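Local coordinates for protein methanosaeta concilii ACLY-B (Methanothrix soehngenii, PDB 6ZNW) that probably serves as the B subunit of ATP-citrate lyase, which uses ATP to turn citrate and CoA into acetyl-CoA and oxaloacetate by way of citryl-CoA, at residues F16-Q21 and I46-A51; I42-N47 and P66-I71; A453-A458 and G570-L575. All coordinates share one frame; numbering follows the deposited sequence.

Overall arrangement
From the N terminus, strand 15-18 leads through helix 22-34 to strand 42-46, and interaction 1 closes that loop by setting the two strands side by side. Before it has closed, interaction 2 opens on residues 42-47; it closes at 66-71, once the chain has run through strand 52-58 and back along strand 61-68. The two loops therefore overlap without nesting. They share Ile46 and Asn47, and together tie three neighbouring strands into one sheet. Interaction 3 follows in series, about 54 Å from interaction 1 between centres. It closes a long, largely helical loop between residues 453-458 and 570-575, within the citrate synthase-like part of the chain.

Interaction 1: residues F16-Q21 and I46-A51; sequences FVYGYQ and INPSRA. With Q5B ((3S)-citryl-Coenzyme A), chain F.
Ile46 and Tyr18 carry this contact, a parallel beta bridge between strands 15-18 and 42-46 in the N-terminal sheet, whose mostly parallel strands and connecting helices recall the CoA-binding domain of succinyl-CoA synthetases. Ile46 is gripped through both ends of its backbone. Its N donates to Val17 O at 2.8 Å, and its O takes the Gly19 N-H at 2.8 Å. The two bonds straddle Tyr18, as expected of parallel pairing.

The side chain of Ile46 reaches in two directions. Its CD1 meets Phe16 CB at 3.7 Å, while CG2 touches Tyr18 CD2 at 3.6 Å, the two side chains crossing at about a right angle. Tyr18 has CG anti to its backbone N (chi1 -173°), which swings the ring beside its own carbonyl carbon and sets one ring face over Ile46 O. The far end of the ring continues past the strand to the next loop, where Tyr18 OH lies 3.6 Å from Pro48 CG. On this face Ile71 and Ala74 of helix 71-77 also cover Ile46.

Beyond the bridge the two chains diverge. Gly19, with a positive phi of 108°, leads into an inverse gamma turn centred on Tyr20, while Asn47 begins a type I turn ending at Arg50. Tyr20 and Asn47 still meet, ring and amide planes only 10° apart, with Asn47 ND2 3.8 Å from Tyr20 CG; the Tyr20 hydroxyl is hydrogen-bonded to His54. The turn carries Ser49 to a citryl-CoA that is held largely by another subunit. There Ser49 OG approaches O12 of the ligand's 3'-phosphate, a hydrogen bond modelled at 2.4 Å, a length too short to take at face value.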
loop_
_atom_site.group_PDB
_atom_site.type_symbol
_atom_site.label_atom_id
_atom_site.label_comp_id
_atom_site.label_asym_id
_atom_site.label_seq_id
_atom_site.Cartn_x
_atom_site.Cartn_y
_atom_site.Cartn_z
ATOM N N PHE B 16 -29.522 -19.910 -30.664
ATOM C CA PHE B 16 -29.293 -19.267 -29.386
ATOM C C PHE B 16 -29.370 -20.375 -28.351
ATOM O O PHE B 16 -30.153 -21.315 -28.502
ATOM C CB PHE B 16 -30.392 -18.265 -29.058
ATOM C CG PHE B 16 -30.524 -17.107 -30.004
ATOM C CD1 PHE B 16 -29.449 -16.272 -30.256
ATOM C CD2 PHE B 16 -31.745 -16.791 -30.567
ATOM C CE1 PHE B 16 -29.584 -15.176 -31.102
ATOM C CE2 PHE B 16 -31.877 -15.690 -31.402
ATOM C CZ PHE B 16 -30.794 -14.889 -31.663
ATOM N N VAL B 17 -28.567 -20.270 -27.302
ATOM C CA VAL B 17 -28.641 -21.209 -26.196
ATOM C C VAL B 17 -29.213 -20.389 -25.046
ATOM O O VAL B 17 -28.594 -19.417 -24.631
ATOM C CB VAL B 17 -27.278 -21.853 -25.841
ATOM C CG1 VAL B 17 -27.383 -22.664 -24.557
ATOM C CG2 VAL B 17 -26.770 -22.726 -26.980
ATOM N N TYR B 18 -30.440 -20.707 -24.612
ATOM C CA TYR B 18 -31.061 -20.025 -23.488
ATOM C C TYR B 18 -30.619 -20.761 -22.219
ATOM O O TYR B 18 -30.938 -21.937 -22.027
ATOM C CB TYR B 18 -32.605 -19.999 -23.601
ATOM C CG TYR B 18 -33.238 -19.152 -22.522
ATOM C CD1 TYR B 18 -33.409 -19.641 -21.238
ATOM C CD2 TYR B 18 -33.581 -17.831 -22.763
ATOM C CE1 TYR B 18 -33.941 -18.852 -20.227
ATOM C CE2 TYR B 18 -34.117 -17.029 -21.760
ATOM C CZ TYR B 18 -34.281 -17.540 -20.485
ATOM O OH TYR B 18 -34.826 -16.772 -19.479
ATOM N N GLY B 19 -29.911 -20.047 -21.360
ATOM C CA GLY B 19 -29.365 -20.581 -20.123
ATOM C C GLY B 19 -27.858 -20.716 -20.251
ATOM O O GLY B 19 -27.366 -21.151 -21.290
ATOM N N TYR B 20 -27.116 -20.333 -19.210
ATOM C CA TYR B 20 -25.666 -20.409 -19.197
ATOM C C TYR B 20 -25.180 -21.859 -18.971
ATOM O O TYR B 20 -24.686 -22.191 -17.893
ATOM C CB TYR B 20 -25.102 -19.454 -18.129
ATOM C CG TYR B 20 -23.639 -19.111 -18.343
ATOM C CD1 TYR B 20 -23.167 -18.745 -19.594
ATOM C CD2 TYR B 20 -22.731 -19.172 -17.299
ATOM C CE1 TYR B 20 -21.827 -18.443 -19.799
ATOM C CE2 TYR B 20 -21.395 -18.834 -17.482
ATOM C CZ TYR B 20 -20.942 -18.477 -18.735
ATOM O OH TYR B 20 -19.605 -18.170 -18.914
ATOM N N GLN B 21 -25.300 -22.710 -19.996
ATOM C CA GLN B 21 -24.893 -24.118 -19.922
ATOM C C GLN B 21 -23.599 -24.284 -20.690
ATOM O O GLN B 21 -23.610 -24.692 -21.851
ATOM C CB GLN B 21 -25.995 -25.035 -20.486
ATOM C CG GLN B 21 -27.314 -24.912 -19.735
ATOM C CD GLN B 21 -27.288 -25.672 -18.448
ATOM O OE1 GLN B 21 -26.731 -26.770 -18.387
ATOM N NE2 GLN B 21 -27.876 -25.105 -17.390
ATOM N N ILE B 46 -28.285 -16.641 -24.196
ATOM C CA ILE B 46 -29.230 -15.816 -23.468
ATOM C C ILE B 46 -29.075 -16.167 -21.988
ATOM O O ILE B 46 -29.353 -17.286 -21.587
ATOM C CB ILE B 46 -30.671 -15.910 -24.018
ATOM C CG1 ILE B 46 -30.665 -15.702 -25.554
ATOM C CG2 ILE B 46 -31.572 -14.880 -23.327
ATOM C CD1 ILE B 46 -31.859 -16.223 -26.278
ATOM N N ASN B 47 -28.493 -15.251 -21.215
ATOM C CA ASN B 47 -28.254 -15.420 -19.791
ATOM C C ASN B 47 -29.099 -14.376 -19.055
ATOM O O ASN B 47 -28.746 -13.193 -19.032
ATOM C CB ASN B 47 -26.762 -15.250 -19.483
ATOM C CG ASN B 47 -26.362 -15.583 -18.064
ATOM O OD1 ASN B 47 -27.199 -15.806 -17.184
ATOM N ND2 ASN B 47 -25.063 -15.616 -17.808
ATOM N N PRO B 48 -30.236 -14.797 -18.468
ATOM C CA PRO B 48 -31.117 -13.821 -17.796
ATOM C C PRO B 48 -30.484 -13.070 -16.624
ATOM O O PRO B 48 -30.918 -11.967 -16.283
ATOM C CB PRO B 48 -32.341 -14.646 -17.368
ATOM C CG PRO B 48 -31.948 -16.063 -17.499
ATOM C CD PRO B 48 -30.795 -16.162 -18.453
ATOM N N SER B 49 -29.432 -13.631 -16.048
ATOM C CA SER B 49 -28.752 -13.023 -14.922
ATOM C C SER B 49 -27.696 -11.994 -15.338
ATOM O O SER B 49 -27.379 -11.104 -14.543
ATOM C CB SER B 49 -28.092 -14.120 -14.093
ATOM O OG SER B 49 -27.213 -13.618 -13.096
ATOM N N ARG B 50 -27.111 -12.135 -16.542
ATOM C CA ARG B 50 -26.003 -11.265 -16.940
ATOM C C ARG B 50 -25.825 -11.137 -18.439
ATOM O O ARG B 50 -25.843 -12.133 -19.160
ATOM C CB ARG B 50 -24.688 -11.898 -16.426
ATOM C CG ARG B 50 -24.028 -11.244 -15.223
ATOM C CD ARG B 50 -22.827 -12.072 -14.767
ATOM N NE ARG B 50 -21.548 -11.491 -15.184
ATOM C CZ ARG B 50 -20.458 -12.198 -15.483
ATOM N NH1 ARG B 50 -20.477 -13.524 -15.413
ATOM N NH2 ARG B 50 -19.344 -11.583 -15.863
ATOM N N ALA B 51 -25.530 -9.932 -18.893
ATOM C CA ALA B 51 -25.131 -9.710 -20.277
ATOM C C ALA B 51 -23.595 -9.622 -20.229
ATOM O O ALA B 51 -23.029 -9.180 -19.217
ATOM C CB ALA B 51 -25.706 -8.400 -20.796
HETATM N N Q5B F . -24.039 -16.023 -6.599
HETATM C C Q5B F . -16.860 -14.088 -4.717
HETATM O O Q5B F . -17.778 -15.905 -6.600
HETATM C C1 Q5B F . -17.824 -15.210 -4.296
HETATM C C10 Q5B F . -23.760 -15.000 -4.674
HETATM C C11 Q5B F . -24.715 -15.352 -5.610
HETATM C C12 Q5B F . -26.338 -14.415 -4.443
HETATM C C13 Q5B F . -24.207 -14.273 -3.555
HETATM C C14 Q5B F . -19.290 -14.707 -4.385
HETATM C C15 Q5B F . -19.562 -13.382 -3.667
HETATM C C16 Q5B F . -20.381 -12.272 -1.642
HETATM C C17 Q5B F . -19.082 -11.729 -1.075
HETATM C C18 Q5B F . -18.592 -12.534 0.109
HETATM C C19 Q5B F . -16.658 -13.470 1.277
HETATM C C2 Q5B F . -17.482 -15.666 -2.865
HETATM C C20 Q5B F . -16.210 -14.884 0.950
HETATM C C21 Q5B F . -13.730 -14.954 2.160
HETATM C C22 Q5B F . -12.692 -15.565 3.064
HETATM C C23 Q5B F . -12.042 -16.866 2.569
HETATM C C24 Q5B F . -11.917 -16.893 1.033
HETATM C C25 Q5B F . -11.478 -18.166 0.299
HETATM C C26 Q5B F . -10.654 -16.964 3.226
HETATM C C3 Q5B F . -17.609 -16.370 -5.258
HETATM C C4 Q5B F . -21.818 -17.478 -9.412
HETATM C C5 Q5B F . -23.327 -17.641 -9.495
HETATM C C6 Q5B F . -24.130 -16.525 -10.160
HETATM C C7 Q5B F . -24.397 -15.558 -9.009
HETATM C C8 Q5B F . -24.592 -16.532 -7.845
HETATM C C9 Q5B F . -22.726 -16.043 -6.205
HETATM N N1 Q5B F . -22.504 -15.447 -5.059
HETATM N N2 Q5B F . -26.025 -15.092 -5.551
HETATM N N3 Q5B F . -25.529 -13.992 -3.472
HETATM N N4 Q5B F . -23.400 -13.811 -2.602
HETATM N N5 Q5B F . -20.163 -13.450 -2.467
HETATM N N6 Q5B F . -17.287 -12.803 0.144
HETATM O O1 Q5B F . -17.593 -18.150 -7.787
HETATM O O10 Q5B F . -25.400 -17.416 -13.089
HETATM O O11 Q5B F . -27.536 -17.895 -11.670
HETATM O O12 Q5B F . -26.603 -15.533 -11.820
HETATM O O13 Q5B F . -19.215 -12.312 -4.185
HETATM O O14 Q5B F . -19.357 -12.869 1.007
HETATM O O15 Q5B F . -13.496 -14.102 1.358
HETATM O O16 Q5B F . -11.629 -18.285 -0.929
HETATM O O17 Q5B F . -10.941 -19.136 1.053
HETATM O O18 Q5B F . -9.636 -16.660 2.644
HETATM O O19 Q5B F . -10.672 -17.269 4.525
HETATM O O2 Q5B F . -16.806 -15.862 -8.815
HETATM O O20 Q5B F . -12.877 -17.957 2.964
HETATM O O21 Q5B F . -20.186 -15.733 -3.975
HETATM O O3 Q5B F . -19.260 -16.416 -8.474
HETATM O O4 Q5B F . -20.235 -13.982 -8.542
HETATM O O5 Q5B F . -19.393 -15.114 -10.655
HETATM O O6 Q5B F . -21.467 -16.081 -9.525
HETATM O O7 Q5B F . -23.905 -17.730 -8.173
HETATM O O8 Q5B F . -25.493 -14.661 -9.154
HETATM O O9 Q5B F . -25.381 -17.173 -10.480
HETATM P P Q5B F . -17.773 -16.673 -7.955
HETATM P P1 Q5B F . -20.062 -15.289 -9.275
HETATM P P2 Q5B F . -26.238 -17.037 -11.844
HETATM S S Q5B F . -15.329 -15.636 2.371
#

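Interaction 2: residues I42-N47 and P66-I71; sequences ISAIIN and PMYKTI
Ile45 and Pro66 start the backbone ladder that joins strands 42-46 and 61-68 as parallel neighbours in the mixed N-terminal sheet. Ile45 N donates to Pro66 O at 3.0 Å, Ile45 O receives the Tyr68 N-H at 2.9 Å, and Asn47 N donates to Tyr68 O at 2.8 Å. The last bond is the most bent, 145° at the hydrogen, at the point where both strands give way to loop. The axes of strand pieces 42-46 and 66-68 make an angle of 43°. Between the rungs run CA-H...O contacts, among them Lys69 CA to Asn47 O, which is almost straight.

Apolar packing occupies both faces. On the face carrying Ile45 and Met67, the methionine turns CG anti to its carbonyl carbon (chi1 -72°), bringing it 4.0 Å from Ile45 CB. On the face carrying Ile46 and Tyr68, Ala44 CB comes to the edge of the tyrosine ring, in its plane, 3.7 Å from CD2. Farther along this face, Ile46 CD1 meets Ile71 CG1 at 3.7 Å, the two side chains crossing at about a right angle.

One polar group joins the methionine side. Asn47 and Met67 run alongside each other and point the same way, which leaves ND2 of the asparagine 3.7 Å from Met67 SD.

Strand 42-46 is flanked by 61-68 and, across its other edge, by 15-18. The chain returns to it through the antiparallel pair 52-58 and 61-68, without a helix. Ile42 and Ile45 pack on helix 22-34. Tyr68 lies against helix 71-77, which starts just after Thr70, its N-cap.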
loop_
_atom_site.group_PDB
_atom_site.type_symbol
_atom_site.label_atom_id
_atom_site.label_comp_id
_atom_site.label_asym_id
_atom_site.label_seq_id
_atom_site.Cartn_x
_atom_site.Cartn_y
_atom_site.Cartn_z
ATOM N N ILE B 42 -23.785 -21.427 -32.903
ATOM C CA ILE B 42 -24.337 -20.588 -31.845
ATOM C C ILE B 42 -24.036 -19.124 -32.128
ATOM O O ILE B 42 -22.869 -18.737 -32.186
ATOM C CB ILE B 42 -23.766 -20.993 -30.455
ATOM C CG1 ILE B 42 -24.083 -22.458 -30.111
ATOM C CG2 ILE B 42 -24.218 -20.023 -29.351
ATOM C CD1 ILE B 42 -23.356 -22.961 -28.883
ATOM N N SER B 43 -25.084 -18.309 -32.288
ATOM C CA SER B 43 -24.936 -16.877 -32.531
ATOM C C SER B 43 -24.753 -16.130 -31.198
ATOM O O SER B 43 -23.904 -15.242 -31.096
ATOM C CB SER B 43 -26.149 -16.338 -33.283
ATOM O OG SER B 43 -26.185 -16.829 -34.610
ATOM N N ALA B 44 -25.535 -16.497 -30.175
ATOM C CA ALA B 44 -25.459 -15.841 -28.863
ATOM C C ALA B 44 -26.009 -16.730 -27.748
ATOM O O ALA B 44 -26.715 -17.697 -28.012
ATOM C CB ALA B 44 -26.208 -14.494 -28.893
ATOM N N ILE B 45 -25.660 -16.410 -26.502
ATOM C CA ILE B 45 -26.166 -17.085 -25.328
ATOM C C ILE B 45 -27.149 -16.125 -24.672
ATOM O O ILE B 45 -26.886 -14.925 -24.606
ATOM C CB ILE B 45 -25.009 -17.424 -24.359
ATOM C CG1 ILE B 45 -23.984 -18.354 -25.023
ATOM C CG2 ILE B 45 -25.522 -18.007 -23.029
ATOM C CD1 ILE B 45 -22.616 -18.069 -24.598
ATOM N N ILE B 46 -28.285 -16.641 -24.196
ATOM C CA ILE B 46 -29.230 -15.816 -23.468
ATOM C C ILE B 46 -29.075 -16.167 -21.988
ATOM O O ILE B 46 -29.353 -17.286 -21.587
ATOM C CB ILE B 46 -30.671 -15.910 -24.018
ATOM C CG1 ILE B 46 -30.665 -15.702 -25.554
ATOM C CG2 ILE B 46 -31.572 -14.880 -23.327
ATOM C CD1 ILE B 46 -31.859 -16.223 -26.278
ATOM N N ASN B 47 -28.493 -15.251 -21.215
ATOM C CA ASN B 47 -28.254 -15.420 -19.791
ATOM C C ASN B 47 -29.099 -14.376 -19.055
ATOM O O ASN B 47 -28.746 -13.193 -19.032
ATOM C CB ASN B 47 -26.762 -15.250 -19.483
ATOM C CG ASN B 47 -26.362 -15.583 -18.064
ATOM O OD1 ASN B 47 -27.199 -15.806 -17.184
ATOM N ND2 ASN B 47 -25.063 -15.616 -17.808
ATOM N N PRO B 66 -21.144 -13.705 -27.669
ATOM C CA PRO B 66 -21.866 -12.643 -26.941
ATOM C C PRO B 66 -22.972 -13.218 -26.046
ATOM O O PRO B 66 -23.541 -14.252 -26.364
ATOM C CB PRO B 66 -22.435 -11.765 -28.061
ATOM C CG PRO B 66 -22.502 -12.652 -29.257
ATOM C CD PRO B 66 -21.505 -13.753 -29.103
ATOM N N MET B 67 -23.257 -12.564 -24.918
ATOM C CA MET B 67 -24.277 -13.006 -23.971
ATOM C C MET B 67 -25.265 -11.869 -23.760
ATOM O O MET B 67 -24.855 -10.773 -23.366
ATOM C CB MET B 67 -23.678 -13.323 -22.591
ATOM C CG MET B 67 -22.853 -14.552 -22.493
ATOM S SD MET B 67 -22.901 -15.200 -20.790
ATOM C CE MET B 67 -22.313 -13.833 -19.839
ATOM N N TYR B 68 -26.568 -12.145 -23.981
ATOM C CA TYR B 68 -27.661 -11.182 -23.832
ATOM C C TYR B 68 -28.591 -11.552 -22.687
ATOM O O TYR B 68 -28.778 -12.730 -22.419
ATOM C CB TYR B 68 -28.470 -11.093 -25.129
ATOM C CG TYR B 68 -27.671 -10.490 -26.257
ATOM C CD1 TYR B 68 -27.476 -9.117 -26.341
ATOM C CD2 TYR B 68 -27.067 -11.294 -27.212
ATOM C CE1 TYR B 68 -26.706 -8.560 -27.353
ATOM C CE2 TYR B 68 -26.305 -10.745 -28.238
ATOM C CZ TYR B 68 -26.130 -9.377 -28.307
ATOM O OH TYR B 68 -25.378 -8.838 -29.321
ATOM N N LYS B 69 -29.193 -10.552 -22.031
ATOM C CA LYS B 69 -30.100 -10.812 -20.924
ATOM C C LYS B 69 -31.470 -11.345 -21.363
ATOM O O LYS B 69 -32.070 -12.131 -20.633
ATOM C CB LYS B 69 -30.283 -9.564 -20.041
ATOM C CG LYS B 69 -29.379 -9.530 -18.816
ATOM C CD LYS B 69 -29.906 -8.570 -17.756
ATOM C CE LYS B 69 -28.772 -7.846 -17.066
ATOM N NZ LYS B 69 -29.134 -7.471 -15.679
ATOM N N THR B 70 -31.992 -10.901 -22.520
ATOM C CA THR B 70 -33.330 -11.317 -22.965
ATOM C C THR B 70 -33.357 -11.920 -24.381
ATOM O O THR B 70 -32.436 -11.691 -25.165
ATOM C CB THR B 70 -34.322 -10.134 -22.870
ATOM O OG1 THR B 70 -34.119 -9.225 -23.955
ATOM C CG2 THR B 70 -34.251 -9.391 -21.542
ATOM N N ILE B 71 -34.432 -12.669 -24.707
ATOM C CA ILE B 71 -34.660 -13.268 -26.027
ATOM C C ILE B 71 -34.858 -12.176 -27.106
ATOM O O ILE B 71 -34.156 -12.230 -28.115
ATOM C CB ILE B 71 -35.806 -14.333 -26.001
ATOM C CG1 ILE B 71 -35.387 -15.576 -25.192
ATOM C CG2 ILE B 71 -36.276 -14.718 -27.411
ATOM C CD1 ILE B 71 -36.533 -16.433 -24.738
#

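Interaction 3: residues A453-A458 and G570-L575; sequences AIDDAA and GYLNGL. With Q5B ((3S)-citryl-Coenzyme A), chain C.
Asp455 and Asn573 meet by two reciprocal hydrogen bonds where helix 454-466 approaches the beginning of helix 573-593, in the helical citrate synthase-like domain. Asp455 N donates to Asn573 OD1 at 3.0 Å, from above the amide's carbonyl plane, and Asn573 N returns a bond of 3.0 Å to Asp455 OD1, again from above the carboxylate plane. Carboxylate and amide stack, their planes 17° apart; in Asn573, CG beside the backbone N (chi1 -71°) lays the amide against the carboxylate. The stacking is why Asn573 ND2, although close to Asp455 OD2, makes no good bond with it; it gives a weak bond to Gly452 O and another to a water. A second water lies 2.6 Å from both Asp455 OD2 and Gly570 O. Gly570, the first residue beyond helix 560-569, has positive phi, its CA close against the carboxylate.

Beside this polar pair lies an apolar patch. Ile454 CG2 presses tightly on Leu572 CB at 3.5 Å, the side chains nearly perpendicular, while Leu572 CD1 reaches Ala458 CB. Helix 540-554 packs behind them through Ile544 and Phe548. Ala453, next to Ile454, belongs to the citryl-CoA pocket: its CB sits 3.4 Å from O14, an amide oxygen of the pantetheine arm.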
loop_
_atom_site.group_PDB
_atom_site.type_symbol
_atom_site.label_atom_id
_atom_site.label_comp_id
_atom_site.label_asym_id
_atom_site.label_seq_id
_atom_site.Cartn_x
_atom_site.Cartn_y
_atom_site.Cartn_z
ATOM N N ALA B 453 12.813 -1.706 13.404
ATOM C CA ALA B 453 14.205 -1.842 13.866
ATOM C C ALA B 453 14.429 -3.210 14.560
ATOM O O ALA B 453 15.555 -3.494 14.947
ATOM C CB ALA B 453 14.523 -0.740 14.864
ATOM N N ILE B 454 13.357 -4.006 14.802
ATOM C CA ILE B 454 13.460 -5.255 15.550
ATOM C C ILE B 454 14.457 -6.235 14.899
ATOM O O ILE B 454 15.333 -6.741 15.590
ATOM C CB ILE B 454 12.072 -5.915 15.819
ATOM C CG1 ILE B 454 11.012 -4.894 16.329
ATOM C CG2 ILE B 454 12.209 -7.114 16.750
ATOM C CD1 ILE B 454 9.579 -5.504 16.701
ATOM N N ASP B 455 14.339 -6.493 13.588
ATOM C CA ASP B 455 15.218 -7.446 12.916
ATOM C C ASP B 455 16.692 -7.039 13.020
ATOM O O ASP B 455 17.548 -7.897 13.243
ATOM C CB ASP B 455 14.903 -7.534 11.415
ATOM C CG ASP B 455 13.574 -8.111 11.023
ATOM O OD1 ASP B 455 12.944 -8.756 11.864
ATOM O OD2 ASP B 455 13.178 -7.933 9.843
ATOM N N ASP B 456 16.991 -5.738 12.764
ATOM C CA ASP B 456 18.345 -5.234 12.834
ATOM C C ASP B 456 18.871 -5.238 14.233
ATOM O O ASP B 456 20.036 -5.563 14.377
ATOM C CB ASP B 456 18.480 -3.883 12.163
ATOM C CG ASP B 456 18.185 -4.058 10.687
ATOM O OD1 ASP B 456 18.880 -4.870 10.033
ATOM O OD2 ASP B 456 17.184 -3.479 10.208
ATOM N N ALA B 457 18.035 -4.971 15.274
ATOM C CA ALA B 457 18.506 -5.035 16.676
ATOM C C ALA B 457 18.922 -6.438 17.006
ATOM O O ALA B 457 20.022 -6.645 17.533
ATOM C CB ALA B 457 17.441 -4.551 17.663
ATOM N N ALA B 458 18.096 -7.430 16.625
ATOM C CA ALA B 458 18.413 -8.837 16.862
ATOM C C ALA B 458 19.761 -9.187 16.146
ATOM O O ALA B 458 20.680 -9.683 16.783
ATOM C CB ALA B 458 17.274 -9.705 16.330
ATOM N N GLY B 570 14.533 -12.060 8.624
ATOM C CA GLY B 570 13.704 -10.962 9.112
ATOM C C GLY B 570 12.261 -11.316 9.419
ATOM O O GLY B 570 11.341 -10.848 8.746
ATOM N N TYR B 571 12.035 -12.063 10.501
ATOM C CA TYR B 571 10.705 -12.457 10.933
ATOM C C TYR B 571 10.089 -11.413 11.882
ATOM O O TYR B 571 8.881 -11.188 11.876
ATOM C CB TYR B 571 10.827 -13.758 11.786
ATOM C CG TYR B 571 10.958 -15.068 11.033
ATOM C CD1 TYR B 571 11.897 -15.223 10.013
ATOM C CD2 TYR B 571 10.192 -16.163 11.380
ATOM C CE1 TYR B 571 12.062 -16.443 9.366
ATOM C CE2 TYR B 571 10.338 -17.375 10.732
ATOM C CZ TYR B 571 11.260 -17.509 9.713
ATOM O OH TYR B 571 11.394 -18.725 9.093
ATOM N N LEU B 572 10.927 -10.849 12.767
ATOM C CA LEU B 572 10.520 -10.150 13.978
ATOM C C LEU B 572 9.831 -8.821 13.774
ATOM O O LEU B 572 9.012 -8.463 14.612
ATOM C CB LEU B 572 11.705 -10.025 14.937
ATOM C CG LEU B 572 12.454 -11.348 15.210
ATOM C CD1 LEU B 572 13.784 -11.139 15.941
ATOM C CD2 LEU B 572 11.567 -12.366 15.922
ATOM N N ASN B 573 10.084 -8.113 12.663
ATOM C CA ASN B 573 9.352 -6.899 12.354
ATOM C C ASN B 573 7.866 -7.200 12.101
ATOM O O ASN B 573 7.048 -6.305 12.270
ATOM C CB ASN B 573 9.946 -6.188 11.128
ATOM C CG ASN B 573 11.282 -5.543 11.392
ATOM O OD1 ASN B 573 11.712 -5.360 12.538
ATOM N ND2 ASN B 573 11.986 -5.204 10.335
ATOM N N GLY B 574 7.531 -8.439 11.723
ATOM C CA GLY B 574 6.176 -8.921 11.526
ATOM C C GLY B 574 5.367 -8.807 12.803
ATOM O O GLY B 574 4.186 -8.479 12.739
ATOM N N LEU B 575 5.995 -9.021 13.965
ATOM C CA LEU B 575 5.361 -8.907 15.258
ATOM C C LEU B 575 4.881 -7.459 15.502
ATOM O O LEU B 575 3.809 -7.262 16.067
ATOM C CB LEU B 575 6.413 -9.249 16.352
ATOM C CG LEU B 575 6.527 -10.674 16.760
ATOM C CD1 LEU B 575 7.748 -10.866 17.620
ATOM C CD2 LEU B 575 5.245 -11.148 17.429
HETATM N N Q5B C . 21.688 8.780 18.185
HETATM C C Q5B C . 14.731 7.530 15.208
HETATM O O Q5B C . 15.809 9.837 16.307
HETATM C C1 Q5B C . 15.322 7.501 16.627
HETATM C C10 Q5B C . 21.061 6.684 17.976
HETATM C C11 Q5B C . 22.163 7.492 18.183
HETATM C C12 Q5B C . 23.529 5.761 18.287
HETATM C C13 Q5B C . 21.294 5.298 17.912
HETATM C C14 Q5B C . 16.818 7.091 16.568
HETATM C C15 Q5B C . 17.105 5.814 15.773
HETATM C C16 Q5B C . 17.500 3.396 15.840
HETATM C C17 Q5B C . 16.212 2.884 15.222
HETATM C C18 Q5B C . 15.271 2.304 16.255
HETATM C C19 Q5B C . 12.952 2.052 16.988
HETATM C C2 Q5B C . 14.513 6.520 17.496
HETATM C C20 Q5B C . 12.372 3.059 17.966
HETATM C C21 Q5B C . 9.679 2.473 17.804
HETATM C C22 Q5B C . 8.336 2.145 18.402
HETATM C C23 Q5B C . 7.633 3.284 19.158
HETATM C C24 Q5B C . 7.946 4.659 18.536
HETATM C C25 Q5B C . 7.515 5.956 19.233
HETATM C C26 Q5B C . 6.122 3.001 19.110
HETATM C C3 Q5B C . 15.186 8.906 17.198
HETATM C C4 Q5B C . 20.135 12.290 17.710
HETATM C C5 Q5B C . 21.551 12.170 18.248
HETATM C C6 Q5B C . 22.694 12.101 17.236
HETATM C C7 Q5B C . 22.791 10.609 16.924
HETATM C C8 Q5B C . 22.472 10.001 18.292
HETATM C C9 Q5B C . 20.336 8.678 17.987
HETATM N N1 Q5B C . 19.907 7.446 17.858
HETATM N N2 Q5B C . 23.428 7.091 18.350
HETATM N N3 Q5B C . 22.566 4.863 18.074
HETATM N N4 Q5B C . 20.345 4.399 17.657
HETATM N N5 Q5B C . 17.320 4.690 16.479
HETATM N N6 Q5B C . 13.984 2.627 16.135
HETATM O O1 Q5B C . 15.573 11.925 17.744
HETATM O O10 Q5B C . 24.563 14.838 17.212
HETATM O O11 Q5B C . 26.090 13.439 18.799
HETATM O O12 Q5B C . 25.671 12.662 16.413
HETATM O O13 Q5B C . 17.115 5.841 14.535
HETATM O O14 Q5B C . 15.679 1.537 17.121
HETATM O O15 Q5B C . 9.837 2.828 16.676
HETATM O O16 Q5B C . 7.984 7.055 18.892
HETATM O O17 Q5B C . 6.624 5.834 20.227
HETATM O O18 Q5B C . 5.381 3.551 18.326
HETATM O O19 Q5B C . 5.717 2.002 19.897
HETATM O O2 Q5B C . 15.527 11.923 15.116
HETATM O O20 Q5B C . 8.116 3.286 20.503
HETATM O O21 Q5B C . 17.365 7.040 17.881
HETATM O O3 Q5B C . 17.646 11.442 16.429
HETATM O O4 Q5B C . 19.016 10.224 14.554
HETATM O O5 Q5B C . 18.620 12.732 14.466
HETATM O O6 Q5B C . 20.083 11.817 16.346
HETATM O O7 Q5B C . 21.706 10.953 19.013
HETATM O O8 Q5B C . 24.024 10.135 16.394
HETATM O O9 Q5B C . 23.849 12.453 18.029
HETATM P P Q5B C . 16.052 11.369 16.439
HETATM P P1 Q5B C . 18.829 11.488 15.355
HETATM P P2 Q5B C . 25.067 13.431 17.612
HETATM S S Q5B C . 11.005 2.316 18.937
HETATM O O HOH W 1 14.365 -11.924 12.199
HETATM O O HOH W 2 11.306 -8.289 8.091
HETATM O O HOH W 3 15.001 -4.241 11.230
#